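Cys-Gly metallodipeptidase DUG1 (Saccharomyces cerevisiae, PDB 4G1P) hydrolyses dipeptides, with high specificity for Cys-Gly, as a dinuclear zinc or manganese peptidase, and serves as the catalytic component of the glutathione-degrading GSH degradosomal complex. Local coordinates at residues Glu180-Glu185 and Thr426-Asp431. Residues are numbered along the deposited sequence; the frame is centred on the assembly and turned at random.
Sequences ELIKKE and TLTFQD
The ring of Phe-429 takes the end of Ile-182 over one face: CD1 of Ile-182 stands 4.1 Å from the ring centroid of Phe-429, a CH-pi contact 23° off the ring normal and shifted toward the rim. The contact joins two helices of the alpha/beta catalytic domain of this M20 peptidase, 178-185 and 426-433; over 180-185 and 426-431 the axes approach to 9.7 Å and their N-to-C directions differ by 8°. Helix 178-185 precedes strand 195-198 and helix 426-433 precedes strand 437-439, neighbouring parallel strands of the mixed sheet, so the helices lie side by side as their strands do. Ile-182 lies across the ring at about a right angle to the Phe-429 side chain, and its CG1 comes within 3.7 Å of Phe-429 CE1, so that CG1 and CD1 both rest on the CE1-CZ side. With CG1 beside the backbone N (chi1 -71°) and carrying CD1 over the ring, CG2 is left to face mainly Thr-428. An alanine in place of Ile-182 would take away CG1, CG2 and CD1, which would probably strip this ring face of its isoleucine cover and leave the Thr-428 methyl much less to pack against. The phenylalanine side chain lies about 9 Å from those of Glu-171, by similarity the proton acceptor, and Asp-200, a zinc ligand, and about 13 Å from a bound zinc ion, so the packing lies near the active site but outside it. Alongside, the aliphatic part of the exposed Lys-183 skirts the methyl of Thr-428, while the hydroxyl OG1 of Thr-428 hydrogen-bonds Asp-179 OD1, a polar link back to the first helix. Between these helices the Thr-428 methyl is thus given to apolar packing, with CG2 3.8 Å from Ile-182 CG2.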
loop_
_atom_site.group_PDB
_atom_site.type_symbol
_atom_site.label_atom_id
_atom_site.label_comp_id
_atom_site.label_asym_id
_atom_site.label_seq_id
_atom_site.Cartn_x
_atom_site.Cartn_y
_atom_site.Cartn_z
ATOM N N GLU A 180 30.190 -11.213 4.067
ATOM C CA GLU A 180 31.583 -10.797 4.071
ATOM C C GLU A 180 32.226 -10.974 5.433
ATOM O O GLU A 180 33.393 -11.383 5.531
ATOM C CB GLU A 180 31.708 -9.345 3.639
ATOM C CG GLU A 180 31.127 -9.067 2.278
ATOM C CD GLU A 180 30.889 -7.582 2.051
ATOM O OE1 GLU A 180 31.818 -6.782 2.308
ATOM O OE2 GLU A 180 29.769 -7.218 1.624
ATOM N N LEU A 181 31.469 -10.672 6.484
ATOM C CA LEU A 181 32.005 -10.757 7.837
ATOM C C LEU A 181 32.470 -12.164 8.183
ATOM O O LEU A 181 33.551 -12.354 8.734
ATOM C CB LEU A 181 30.983 -10.285 8.864
ATOM C CG LEU A 181 31.549 -10.342 10.282
ATOM C CD1 LEU A 181 32.844 -9.546 10.350
ATOM C CD2 LEU A 181 30.543 -9.834 11.306
ATOM N N ILE A 182 31.645 -13.147 7.855
ATOM C CA ILE A 182 31.955 -14.526 8.174
ATOM C C ILE A 182 33.204 -14.975 7.429
ATOM O O ILE A 182 34.127 -15.528 8.028
ATOM C CB ILE A 182 30.764 -15.420 7.846
ATOM C CG1 ILE A 182 29.657 -15.157 8.858
ATOM C CG2 ILE A 182 31.157 -16.874 7.865
ATOM C CD1 ILE A 182 28.291 -15.169 8.246
ATOM N N LYS A 183 33.242 -14.702 6.128
ATOM C CA LYS A 183 34.398 -15.043 5.308
ATOM C C LYS A 183 35.648 -14.334 5.794
ATOM O O LYS A 183 36.720 -14.937 5.840
ATOM C CB LYS A 183 34.157 -14.679 3.849
ATOM C CG LYS A 183 33.161 -15.551 3.152
ATOM C CD LYS A 183 32.764 -14.935 1.825
ATOM C CE LYS A 183 31.735 -15.777 1.100
ATOM N NZ LYS A 183 31.058 -14.997 0.022
ATOM N N LYS A 184 35.506 -13.060 6.154
ATOM C CA LYS A 184 36.632 -12.258 6.626
ATOM C C LYS A 184 37.151 -12.782 7.945
ATOM O O LYS A 184 38.321 -12.630 8.275
ATOM C CB LYS A 184 36.220 -10.795 6.812
ATOM C CG LYS A 184 37.259 -9.930 7.548
ATOM C CD LYS A 184 36.738 -8.530 7.865
ATOM C CE LYS A 184 37.847 -7.599 8.324
ATOM N NZ LYS A 184 37.615 -6.232 7.770
ATOM N N GLU A 185 36.278 -13.413 8.706
ATOM C CA GLU A 185 36.631 -13.750 10.067
ATOM C C GLU A 185 36.783 -15.247 10.261
ATOM O O GLU A 185 36.936 -15.729 11.388
ATOM C CB GLU A 185 35.586 -13.180 11.009
ATOM C CG GLU A 185 36.174 -12.648 12.275
ATOM C CD GLU A 185 37.242 -11.606 12.045
ATOM O OE1 GLU A 185 37.086 -10.795 11.109
ATOM O OE2 GLU A 185 38.234 -11.602 12.806
ATOM N N THR A 426 23.343 -19.659 6.265
ATOM C CA THR A 426 23.585 -21.036 6.639
ATOM C C THR A 426 24.667 -21.661 5.741
ATOM O O THR A 426 25.622 -22.249 6.235
ATOM C CB THR A 426 22.286 -21.863 6.634
ATOM O OG1 THR A 426 22.583 -23.234 6.948
ATOM C CG2 THR A 426 21.642 -21.809 5.265
ATOM N N LEU A 427 24.562 -21.464 4.432
ATOM C CA LEU A 427 25.553 -21.990 3.506
ATOM C C LEU A 427 26.906 -21.319 3.677
ATOM O O LEU A 427 27.946 -21.978 3.576
ATOM C CB LEU A 427 25.084 -21.819 2.070
ATOM C CG LEU A 427 25.849 -22.597 1.005
ATOM C CD1 LEU A 427 26.066 -24.057 1.412
ATOM C CD2 LEU A 427 25.075 -22.518 -0.289
ATOM N N THR A 428 26.893 -20.014 3.938
ATOM C CA THR A 428 28.133 -19.289 4.175
ATOM C C THR A 428 28.847 -19.818 5.415
ATOM O O THR A 428 30.066 -19.912 5.430
ATOM C CB THR A 428 27.913 -17.768 4.280
ATOM O OG1 THR A 428 27.448 -17.266 3.026
ATOM C CG2 THR A 428 29.209 -17.061 4.614
ATOM N N PHE A 429 28.106 -20.193 6.451
ATOM C CA PHE A 429 28.766 -20.782 7.617
ATOM C C PHE A 429 29.438 -22.099 7.250
ATOM O O PHE A 429 30.621 -22.332 7.562
ATOM C CB PHE A 429 27.799 -20.973 8.782
ATOM C CG PHE A 429 27.597 -19.727 9.606
ATOM C CD1 PHE A 429 28.665 -19.127 10.249
ATOM C CD2 PHE A 429 26.334 -19.164 9.756
ATOM C CE1 PHE A 429 28.474 -17.980 11.010
ATOM C CE2 PHE A 429 26.149 -18.027 10.523
ATOM C CZ PHE A 429 27.216 -17.435 11.142
ATOM N N GLN A 430 28.688 -22.946 6.559
ATOM C CA GLN A 430 29.186 -24.264 6.213
ATOM C C GLN A 430 30.453 -24.189 5.387
ATOM O O GLN A 430 31.453 -24.770 5.752
ATOM C CB GLN A 430 28.137 -25.045 5.455
ATOM C CG GLN A 430 28.640 -26.353 4.937
ATOM C CD GLN A 430 27.580 -27.069 4.145
ATOM O OE1 GLN A 430 26.760 -27.791 4.710
ATOM N NE2 GLN A 430 27.574 -26.862 2.827
ATOM N N ASP A 431 30.409 -23.442 4.293
ATOM C CA ASP A 431 31.534 -23.351 3.374
ATOM C C ASP A 431 32.722 -22.552 3.906
ATOM O O ASP A 431 33.860 -23.003 3.805
ATOM C CB ASP A 431 31.080 -22.773 2.036
ATOM C CG ASP A 431 30.184 -23.727 1.261
ATOM O OD1 ASP A 431 29.887 -24.838 1.770
ATOM O OD2 ASP A 431 29.768 -23.357 0.140
#